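Local coordinates for protein transmembrane oligosaccharyl transferase (Archaeoglobus fulgidus, PDB 3WAJ) that belongs to the STT3/AglB family of oligosaccharyl transferases, multi-helix membrane proteins with a C-terminal globular part, and holds a zinc ion in this model, at residues 45-50 with 568-573; 65-70 with 78-83; 72-77 with 564-569. All blocks are in the same frame, centred on the assembly; numbering follows the deposited sequence.

Interactions 1 and 3 both tie the N-terminal STT3 part to the 564-573 region of the AglB core domain, and they share N568 and P569. Interaction 2 stays within the N-terminal part, closing the short hairpin whose loop supplies 72-77 to interaction 3. Interaction 1 is a surface contact beside the zinc ion, made by rings and a proline without a direct hydrogen bond. Interactions 2 and 3 are buried and use more polar chemistry: backbone bonds and an arginine grip in interaction 2, a single direct backbone bond and a bridging water in interaction 3. Y50 OH of interaction 1 reaches D69 OD2 of interaction 2, joining the start of helix 47-60 to the hairpin.

Interaction 1. Residues 45-50 with 568-573; sequences GNDPWY and NPFQAG
F570 pushes the edge of its ring against one face of Y50, a T-shaped aromatic pair with planes at 89° and centroids 5.3 Å apart. The setting is a type I beta turn, N568 to Q571, laid against the first turn of helix 47-60, so that a loop of the AglB core domain meets the N-terminal STT3 part. CZ of F570 does the touching: it sits above the Y50 ring, displaced toward the rim, 3.8 Å from Y50 CD2. On the helix side, CB of Y50 points toward the turn and CG is anti to the backbone N (chi1 -165°). H555 stacks with the Y50 ring and meets F570 edge to face, while Y50 OH is hydrogen-bonded to D69 of the nearby hairpin.

P569 takes the second position of the turn and F570 the third, and the turn is closed by Q571 N bonding to N568 O at 2.9 Å. That geometry presents the pyrrolidine and the phenyl ring to the helix start side by side. The proline packs on N46, with P569 CG 4.0 Å from N46 CB.

D47 touches both rings of the turn and is a zinc ligand together with D161 and H163; its side chain lies about 3 Å from the zinc ion, measured to the nearest atoms. The turn thus borders the metal site but supplies none of its three listed ligands. D47 OD1 grazes it loosely, 4.3 Å from P569 CB and 4.4 Å from F570 CE1.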
loop_
_atom_site.group_PDB
_atom_site.type_symbol
_atom_site.label_atom_id
_atom_site.label_comp_id
_atom_site.label_asym_id
_atom_site.label_seq_id
_atom_site.Cartn_x
_atom_site.Cartn_y
_atom_site.Cartn_z
ATOM N N GLY A 45 -3.316 2.273 -6.919
ATOM C CA GLY A 45 -2.468 2.212 -5.737
ATOM C C GLY A 45 -0.978 2.016 -5.972
ATOM O O GLY A 45 -0.396 2.612 -6.885
ATOM N N ASN A 46 -0.352 1.192 -5.132
ATOM C CA ASN A 46 1.057 0.884 -5.296
ATOM C C ASN A 46 1.266 -0.593 -5.631
ATOM O O ASN A 46 1.984 -0.931 -6.568
ATOM C CB ASN A 46 1.829 1.208 -4.018
ATOM C CG ASN A 46 1.550 2.592 -3.496
ATOM O OD1 ASN A 46 1.562 3.573 -4.248
ATOM N ND2 ASN A 46 1.321 2.690 -2.185
ATOM N N ASP A 47 0.655 -1.466 -4.842
ATOM C CA ASP A 47 0.876 -2.904 -4.998
ATOM C C ASP A 47 0.544 -3.516 -6.377
ATOM O O ASP A 47 1.271 -4.405 -6.834
ATOM C CB ASP A 47 0.204 -3.679 -3.856
ATOM C CG ASP A 47 0.858 -3.406 -2.512
ATOM O OD1 ASP A 47 2.054 -2.999 -2.503
ATOM O OD2 ASP A 47 0.181 -3.604 -1.471
ATOM N N PRO A 48 -0.523 -3.037 -7.049
ATOM C CA PRO A 48 -0.725 -3.543 -8.416
ATOM C C PRO A 48 0.455 -3.241 -9.339
ATOM O O PRO A 48 0.700 -4.012 -10.264
ATOM C CB PRO A 48 -1.985 -2.805 -8.885
ATOM C CG PRO A 48 -2.738 -2.510 -7.601
ATOM C CD PRO A 48 -1.645 -2.185 -6.604
ATOM N N TRP A 49 1.176 -2.149 -9.109
ATOM C CA TRP A 49 2.367 -1.901 -9.919
ATOM C C TRP A 49 3.460 -2.948 -9.691
ATOM O O TRP A 49 4.233 -3.258 -10.601
ATOM C CB TRP A 49 2.891 -0.482 -9.701
ATOM C CG TRP A 49 1.896 0.520 -10.212
ATOM C CD1 TRP A 49 0.807 1.005 -9.542
ATOM C CD2 TRP A 49 1.858 1.116 -11.528
ATOM N NE1 TRP A 49 0.107 1.877 -10.351
ATOM C CE2 TRP A 49 0.728 1.961 -11.573
ATOM C CE3 TRP A 49 2.662 1.009 -12.661
ATOM C CZ2 TRP A 49 0.391 2.716 -12.711
ATOM C CZ3 TRP A 49 2.330 1.766 -13.800
ATOM C CH2 TRP A 49 1.204 2.607 -13.810
ATOM N N TYR A 50 3.524 -3.496 -8.484
ATOM C CA TYR A 50 4.537 -4.498 -8.191
ATOM C C TYR A 50 4.151 -5.869 -8.757
ATOM O O TYR A 50 5.019 -6.603 -9.242
ATOM C CB TYR A 50 4.835 -4.584 -6.683
ATOM C CG TYR A 50 6.105 -5.338 -6.431
ATOM C CD1 TYR A 50 7.340 -4.752 -6.714
ATOM C CD2 TYR A 50 6.087 -6.646 -5.958
ATOM C CE1 TYR A 50 8.539 -5.428 -6.506
ATOM C CE2 TYR A 50 7.291 -7.346 -5.732
ATOM C CZ TYR A 50 8.510 -6.723 -6.015
ATOM O OH TYR A 50 9.698 -7.385 -5.821
ATOM N N ASN A 568 10.431 1.165 -0.055
ATOM C CA ASN A 568 9.401 0.276 -0.604
ATOM C C ASN A 568 8.069 0.481 0.070
ATOM O O ASN A 568 8.022 0.801 1.263
ATOM C CB ASN A 568 9.722 -1.187 -0.182
ATOM C CG ASN A 568 10.472 -1.936 -1.217
ATOM O OD1 ASN A 568 10.435 -1.577 -2.390
ATOM N ND2 ASN A 568 11.163 -2.993 -0.805
ATOM N N PRO A 569 6.979 0.159 -0.636
ATOM C CA PRO A 569 5.680 0.056 0.042
ATOM C C PRO A 569 5.514 -1.205 0.911
ATOM O O PRO A 569 4.442 -1.376 1.487
ATOM C CB PRO A 569 4.681 0.091 -1.123
ATOM C CG PRO A 569 5.439 0.846 -2.223
ATOM C CD PRO A 569 6.829 0.286 -2.098
ATOM N N PHE A 570 6.535 -2.062 0.993
ATOM C CA PHE A 570 6.606 -3.086 2.054
ATOM C C PHE A 570 7.270 -2.516 3.295
ATOM O O PHE A 570 7.583 -3.266 4.215
ATOM C CB PHE A 570 7.446 -4.297 1.622
ATOM C CG PHE A 570 7.065 -4.846 0.289
ATOM C CD1 PHE A 570 5.739 -5.104 -0.013
ATOM C CD2 PHE A 570 8.025 -5.067 -0.678
ATOM C CE1 PHE A 570 5.382 -5.585 -1.257
ATOM C CE2 PHE A 570 7.673 -5.542 -1.930
ATOM C CZ PHE A 570 6.357 -5.804 -2.215
ATOM N N GLN A 571 7.520 -1.201 3.280
ATOM C CA GLN A 571 8.193 -0.467 4.359
ATOM C C GLN A 571 9.652 -0.856 4.593
ATOM O O GLN A 571 10.169 -0.704 5.700
ATOM C CB GLN A 571 7.370 -0.502 5.657
ATOM C CG GLN A 571 5.985 0.166 5.503
ATOM C CD GLN A 571 5.086 -0.011 6.721
ATOM O OE1 GLN A 571 5.466 -0.637 7.712
ATOM N NE2 GLN A 571 3.887 0.545 6.648
ATOM N N ALA A 572 10.308 -1.348 3.539
ATOM C CA ALA A 572 11.759 -1.527 3.539
ATOM C C ALA A 572 12.456 -0.191 3.219
ATOM O O ALA A 572 11.919 0.626 2.467
ATOM C CB ALA A 572 12.159 -2.561 2.519
ATOM N N GLY A 573 13.654 0.020 3.771
ATOM C CA GLY A 573 14.474 1.167 3.403
ATOM C C GLY A 573 14.054 2.515 3.986
ATOM O O GLY A 573 14.541 3.565 3.546
#

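Interaction 2. Residues 65-70 with 78-83; sequences RIWFDP and SYTHFG. With SO4 (sulfate ion), chain C.
R65 reaches across to the backbone of F82 and grips its carbonyl end-on, with NH1 2.9 Å from F82 O and NH2 bonding to the same oxygen. The other edge of the guanidinium turns back on its own segment: NE lies 2.8 Å from I66 O, and NH2 shares that acceptor too. Four bonds in the guanidinium plane therefore fix its rotation, and chi3 (-72°) bends the chain at NE. W67 closes one face, its CZ3 over the centre of the guanidinium. Hydroxyl OG1 of T80 comes in at the guanidinium edge.

Further along, the two segments become a short antiparallel beta hairpin, strands 68-69 and 78-79. D69 and S78 form the hydrogen-bonded pair, D69 N to S78 O at 2.7 Å and S78 N to D69 O at 3.0 Å. T80 N adds a third backbone bond, to W67 O at 3.1 Å. F68 and Y79 are the non-hydrogen-bonded pair next to D69 and S78, with both rings on one face of the ribbon: F68 CD1 stands over the centre of the Y79 ring, 3.8 Å from Y79 CG, in an edge-to-face arrangement with planes at 70°. On the other face D69 OD2, besides its hydrogen bond with Y50 OH, forms a salt bridge with R53, both partners on helix 47-60.

The looser side is at H81, partly exposed, which turns away from 65-70; its NE2 donates to O1 of the sulfate ion at 3.1 Å, nearly straight at 173°. The same sulfate, probably from the crystallisation liquor, is also held by H162 and R426.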
loop_
_atom_site.group_PDB
_atom_site.type_symbol
_atom_site.label_atom_id
_atom_site.label_comp_id
_atom_site.label_asym_id
_atom_site.label_seq_id
_atom_site.Cartn_x
_atom_site.Cartn_y
_atom_site.Cartn_z
ATOM N N ARG A 65 9.558 -17.929 -11.845
ATOM C CA ARG A 65 9.388 -16.594 -11.281
ATOM C C ARG A 65 10.453 -16.372 -10.235
ATOM O O ARG A 65 11.032 -17.331 -9.729
ATOM C CB ARG A 65 7.981 -16.394 -10.688
ATOM C CG ARG A 65 7.599 -17.372 -9.587
ATOM C CD ARG A 65 6.568 -16.765 -8.649
ATOM N NE ARG A 65 7.139 -15.727 -7.782
ATOM C CZ ARG A 65 6.456 -15.026 -6.878
ATOM N NH1 ARG A 65 5.159 -15.244 -6.722
ATOM N NH2 ARG A 65 7.074 -14.103 -6.138
ATOM N N ILE A 66 10.736 -15.105 -9.936
ATOM C CA ILE A 66 11.688 -14.758 -8.881
ATOM C C ILE A 66 11.021 -14.848 -7.497
ATOM O O ILE A 66 9.789 -14.799 -7.377
ATOM C CB ILE A 66 12.225 -13.337 -9.089
ATOM C CG1 ILE A 66 11.088 -12.320 -8.932
ATOM C CG2 ILE A 66 12.882 -13.217 -10.458
ATOM C CD1 ILE A 66 11.547 -10.870 -8.899
ATOM N N TRP A 67 11.842 -14.965 -6.457
ATOM C CA TRP A 67 11.366 -14.968 -5.072
ATOM C C TRP A 67 12.193 -13.979 -4.294
ATOM O O TRP A 67 12.097 -13.871 -3.065
ATOM C CB TRP A 67 11.512 -16.375 -4.466
ATOM C CG TRP A 67 10.664 -17.339 -5.206
ATOM C CD1 TRP A 67 11.037 -18.130 -6.258
ATOM C CD2 TRP A 67 9.263 -17.567 -5.007
ATOM N NE1 TRP A 67 9.959 -18.857 -6.705
ATOM C CE2 TRP A 67 8.859 -18.532 -5.953
ATOM C CE3 TRP A 67 8.315 -17.056 -4.111
ATOM C CZ2 TRP A 67 7.542 -18.997 -6.027
ATOM C CZ3 TRP A 67 7.019 -17.515 -4.179
ATOM C CH2 TRP A 67 6.639 -18.481 -5.131
ATOM N N PHE A 68 13.018 -13.253 -5.038
ATOM C CA PHE A 68 13.817 -12.170 -4.485
ATOM C C PHE A 68 14.086 -11.118 -5.571
ATOM O O PHE A 68 14.227 -11.449 -6.755
ATOM C CB PHE A 68 15.115 -12.733 -3.894
ATOM C CG PHE A 68 16.003 -11.695 -3.278
ATOM C CD1 PHE A 68 15.810 -11.294 -1.963
ATOM C CD2 PHE A 68 17.028 -11.111 -4.018
ATOM C CE1 PHE A 68 16.632 -10.334 -1.379
ATOM C CE2 PHE A 68 17.857 -10.144 -3.448
ATOM C CZ PHE A 68 17.658 -9.754 -2.122
ATOM N N ASP A 69 14.131 -9.850 -5.166
ATOM C CA ASP A 69 14.114 -8.751 -6.124
ATOM C C ASP A 69 15.123 -7.708 -5.701
ATOM O O ASP A 69 14.832 -6.858 -4.872
ATOM C CB ASP A 69 12.701 -8.147 -6.202
ATOM C CG ASP A 69 12.580 -6.991 -7.229
ATOM O OD1 ASP A 69 13.534 -6.731 -7.993
ATOM O OD2 ASP A 69 11.509 -6.354 -7.284
ATOM N N PRO A 70 16.338 -7.785 -6.260
ATOM C CA PRO A 70 17.382 -6.822 -5.901
ATOM C C PRO A 70 17.117 -5.440 -6.479
ATOM O O PRO A 70 17.842 -4.488 -6.168
ATOM C CB PRO A 70 18.651 -7.427 -6.533
ATOM C CG PRO A 70 18.144 -8.282 -7.645
ATOM C CD PRO A 70 16.851 -8.857 -7.136
ATOM N N SER A 78 14.763 -7.299 -1.925
ATOM C CA SER A 78 13.641 -7.740 -1.109
ATOM C C SER A 78 13.168 -9.125 -1.546
ATOM O O SER A 78 12.953 -9.379 -2.749
ATOM C CB SER A 78 12.454 -6.763 -1.250
ATOM O OG SER A 78 12.445 -5.763 -0.254
ATOM N N TYR A 79 12.973 -10.009 -0.570
ATOM C CA TYR A 79 12.238 -11.234 -0.836
ATOM C C TYR A 79 10.820 -10.846 -1.191
ATOM O O TYR A 79 10.295 -9.883 -0.655
ATOM C CB TYR A 79 12.210 -12.124 0.396
ATOM C CG TYR A 79 13.577 -12.625 0.773
ATOM C CD1 TYR A 79 14.063 -13.816 0.258
ATOM C CD2 TYR A 79 14.378 -11.907 1.640
ATOM C CE1 TYR A 79 15.306 -14.273 0.598
ATOM C CE2 TYR A 79 15.618 -12.349 1.982
ATOM C CZ TYR A 79 16.078 -13.535 1.463
ATOM O OH TYR A 79 17.333 -13.979 1.809
ATOM N N THR A 80 10.199 -11.610 -2.077
ATOM C CA THR A 80 8.879 -11.273 -2.581
ATOM C C THR A 80 7.830 -12.122 -1.888
ATOM O O THR A 80 7.747 -13.333 -2.132
ATOM C CB THR A 80 8.794 -11.522 -4.111
ATOM O OG1 THR A 80 8.956 -12.919 -4.379
ATOM C CG2 THR A 80 9.901 -10.800 -4.823
ATOM N N HIS A 81 7.015 -11.514 -1.030
ATOM C CA HIS A 81 5.928 -12.296 -0.439
ATOM C C HIS A 81 4.717 -12.438 -1.356
ATOM O O HIS A 81 3.845 -13.267 -1.089
ATOM C CB HIS A 81 5.502 -11.769 0.928
ATOM C CG HIS A 81 4.760 -10.473 0.869
ATOM N ND1 HIS A 81 5.402 -9.256 0.809
ATOM C CD2 HIS A 81 3.433 -10.202 0.855
ATOM C CE1 HIS A 81 4.504 -8.290 0.752
ATOM N NE2 HIS A 81 3.297 -8.836 0.783
ATOM N N PHE A 82 4.651 -11.654 -2.431
ATOM C CA PHE A 82 3.496 -11.738 -3.341
ATOM C C PHE A 82 3.386 -13.126 -3.933
ATOM O O PHE A 82 4.353 -13.650 -4.488
ATOM C CB PHE A 82 3.596 -10.709 -4.471
ATOM C CG PHE A 82 3.165 -9.331 -4.077
ATOM C CD1 PHE A 82 3.010 -8.984 -2.728
ATOM C CD2 PHE A 82 2.888 -8.377 -5.050
ATOM C CE1 PHE A 82 2.611 -7.685 -2.359
ATOM C CE2 PHE A 82 2.481 -7.080 -4.695
ATOM C CZ PHE A 82 2.343 -6.735 -3.348
ATOM N N GLY A 83 2.206 -13.719 -3.809
ATOM C CA GLY A 83 2.026 -15.128 -4.108
ATOM C C GLY A 83 2.034 -15.515 -5.575
ATOM O O GLY A 83 1.774 -14.687 -6.456
HETATM S S SO4 C . -0.108 -7.931 2.099
HETATM O O1 SO4 C . 0.559 -7.436 0.888
HETATM O O2 SO4 C . 0.923 -8.422 3.018
HETATM O O3 SO4 C . -0.853 -6.828 2.707
HETATM O O4 SO4 C . -1.045 -9.025 1.814
#

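Interaction 3. Residues 72-77 with 564-569; sequences TYYPYG and MPIANP
One direct backbone hydrogen bond joins the two segments, Y74 N to P565 O at 2.8 Å and nearly straight (170°), and I566 CA adds a CA-H...O contact to Y74 O. A water finishes the backbone join by donating to both Y74 O and I566 O; the water oxygen lies 2.8 Å from Y74 O.

Y74 is the side chain that carries the contact. Its CG is anti to the backbone N (chi1 -173°), which starts the ring toward M564. The sulfur comes in obliquely, 58° off the ring normal, with M564 SD 3.7 Å from Y74 CD1. At the opposite ortho carbon, I566 CD1 approaches near the ring plane, 4.0 Å from Y74 CD2. P75, joined to Y74 by a cis peptide bond, places its CB over the centre of one face of the ring. The phenol end is satisfied elsewhere, by T544 and N604.

Y73 belongs to the same tight loop: its carbonyl oxygen accepts from both Y76 N and G77 N, and Y76 CB lies over a face of the Y73 ring. The edge of that ring meets I566 O, with Y73 CD1 3.6 Å away in the ring plane. N568 ND2 packs against Y73 CB at 3.5 Å. The side chains of T72 and N568 overlap in the model, and how their polar ends are really arranged is doubtful.

What results is a Met-aromatic contact on an edge strand: 564-565, weakly bonded, is an outermost strand of the mixed sheet of the globular part, where the backbones of M564 and I566 bond to V547, and the loop of the 68-69/78-79 hairpin from the N-terminal STT3 part docks along it.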
loop_
_atom_site.group_PDB
_atom_site.type_symbol
_atom_site.label_atom_id
_atom_site.label_comp_id
_atom_site.label_asym_id
_atom_site.label_seq_id
_atom_site.Cartn_x
_atom_site.Cartn_y
_atom_site.Cartn_z
ATOM N N THR A 72 14.541 -3.677 -5.931
ATOM C CA THR A 72 13.904 -2.854 -4.909
ATOM C C THR A 72 14.654 -2.901 -3.574
ATOM O O THR A 72 15.584 -3.694 -3.406
ATOM C CB THR A 72 12.442 -3.241 -4.729
ATOM O OG1 THR A 72 11.768 -2.203 -4.014
ATOM C CG2 THR A 72 12.312 -4.575 -4.002
ATOM N N TYR A 73 14.265 -2.041 -2.635
ATOM C CA TYR A 73 14.982 -1.944 -1.357
ATOM C C TYR A 73 16.504 -1.836 -1.589
ATOM O O TYR A 73 17.317 -2.550 -0.982
ATOM C CB TYR A 73 14.594 -3.124 -0.431
ATOM C CG TYR A 73 15.226 -3.107 0.953
ATOM C CD1 TYR A 73 15.634 -1.913 1.551
ATOM C CD2 TYR A 73 15.429 -4.290 1.650
ATOM C CE1 TYR A 73 16.225 -1.904 2.801
ATOM C CE2 TYR A 73 16.035 -4.299 2.905
ATOM C CZ TYR A 73 16.428 -3.105 3.476
ATOM O OH TYR A 73 17.020 -3.111 4.717
ATOM N N TYR A 74 16.890 -0.920 -2.465
ATOM C CA TYR A 74 18.292 -0.742 -2.815
ATOM C C TYR A 74 19.120 -0.224 -1.633
ATOM O O TYR A 74 18.691 0.670 -0.904
ATOM C CB TYR A 74 18.391 0.219 -3.998
ATOM C CG TYR A 74 19.782 0.368 -4.563
ATOM C CD1 TYR A 74 20.285 -0.539 -5.492
ATOM C CD2 TYR A 74 20.580 1.439 -4.197
ATOM C CE1 TYR A 74 21.565 -0.383 -6.028
ATOM C CE2 TYR A 74 21.854 1.599 -4.716
ATOM C CZ TYR A 74 22.345 0.685 -5.632
ATOM O OH TYR A 74 23.621 0.864 -6.161
ATOM N N PRO A 75 20.333 -0.764 -1.458
ATOM C CA PRO A 75 20.947 -1.787 -2.306
ATOM C C PRO A 75 20.939 -3.164 -1.668
ATOM O O PRO A 75 21.953 -3.869 -1.774
ATOM C CB PRO A 75 22.398 -1.321 -2.364
ATOM C CG PRO A 75 22.625 -0.855 -0.895
ATOM C CD PRO A 75 21.282 -0.241 -0.455
ATOM N N TYR A 76 19.850 -3.545 -1.012
ATOM C CA TYR A 76 19.804 -4.862 -0.363
ATOM C C TYR A 76 18.961 -5.871 -1.133
ATOM O O TYR A 76 19.306 -7.047 -1.223
ATOM C CB TYR A 76 19.276 -4.740 1.077
ATOM C CG TYR A 76 20.078 -3.784 1.926
ATOM C CD1 TYR A 76 21.230 -4.210 2.590
ATOM C CD2 TYR A 76 19.691 -2.455 2.072
ATOM C CE1 TYR A 76 21.974 -3.329 3.376
ATOM C CE2 TYR A 76 20.442 -1.563 2.856
ATOM C CZ TYR A 76 21.572 -2.022 3.500
ATOM O OH TYR A 76 22.306 -1.170 4.271
ATOM N N GLY A 77 17.846 -5.420 -1.688
ATOM C CA GLY A 77 16.946 -6.338 -2.363
ATOM C C GLY A 77 15.890 -6.838 -1.393
ATOM O O GLY A 77 16.093 -6.811 -0.175
ATOM N N MET A 564 16.145 1.887 -9.303
ATOM C CA MET A 564 16.103 1.115 -8.067
ATOM C C MET A 564 15.887 1.987 -6.835
ATOM O O MET A 564 16.775 2.736 -6.441
ATOM C CB MET A 564 17.380 0.285 -7.925
ATOM C CG MET A 564 17.692 -0.575 -9.144
ATOM S SD MET A 564 19.273 -1.421 -8.923
ATOM C CE MET A 564 19.187 -2.706 -10.191
ATOM N N PRO A 565 14.699 1.873 -6.215
ATOM C CA PRO A 565 14.376 2.699 -5.043
ATOM C C PRO A 565 14.998 2.168 -3.765
ATOM O O PRO A 565 15.096 0.948 -3.536
ATOM C CB PRO A 565 12.843 2.596 -4.959
ATOM C CG PRO A 565 12.552 1.213 -5.495
ATOM C CD PRO A 565 13.550 1.045 -6.640
ATOM N N ILE A 566 15.422 3.106 -2.933
ATOM C CA ILE A 566 15.951 2.808 -1.605
ATOM C C ILE A 566 14.830 2.262 -0.688
ATOM O O ILE A 566 15.051 1.378 0.153
ATOM C CB ILE A 566 16.573 4.100 -1.017
ATOM C CG1 ILE A 566 18.080 4.123 -1.266
ATOM C CG2 ILE A 566 16.207 4.311 0.473
ATOM C CD1 ILE A 566 18.468 4.465 -2.716
ATOM N N ALA A 567 13.619 2.790 -0.866
ATOM C CA ALA A 567 12.508 2.431 0.007
ATOM C C ALA A 567 11.258 1.945 -0.757
ATOM O O ALA A 567 11.036 2.335 -1.908
ATOM C CB ALA A 567 12.171 3.584 0.956
ATOM N N ASN A 568 10.431 1.165 -0.055
ATOM C CA ASN A 568 9.401 0.276 -0.604
ATOM C C ASN A 568 8.069 0.481 0.070
ATOM O O ASN A 568 8.022 0.801 1.263
ATOM C CB ASN A 568 9.722 -1.187 -0.182
ATOM C CG ASN A 568 10.472 -1.936 -1.217
ATOM O OD1 ASN A 568 10.435 -1.577 -2.390
ATOM N ND2 ASN A 568 11.163 -2.993 -0.805
ATOM N N PRO A 569 6.979 0.159 -0.636
ATOM C CA PRO A 569 5.680 0.056 0.042
ATOM C C PRO A 569 5.514 -1.205 0.911
ATOM O O PRO A 569 4.442 -1.376 1.487
ATOM C CB PRO A 569 4.681 0.091 -1.123
ATOM C CG PRO A 569 5.439 0.846 -2.223
ATOM C CD PRO A 569 6.829 0.286 -2.098
HETATM O O HOH W 1 17.506 1.103 1.620
#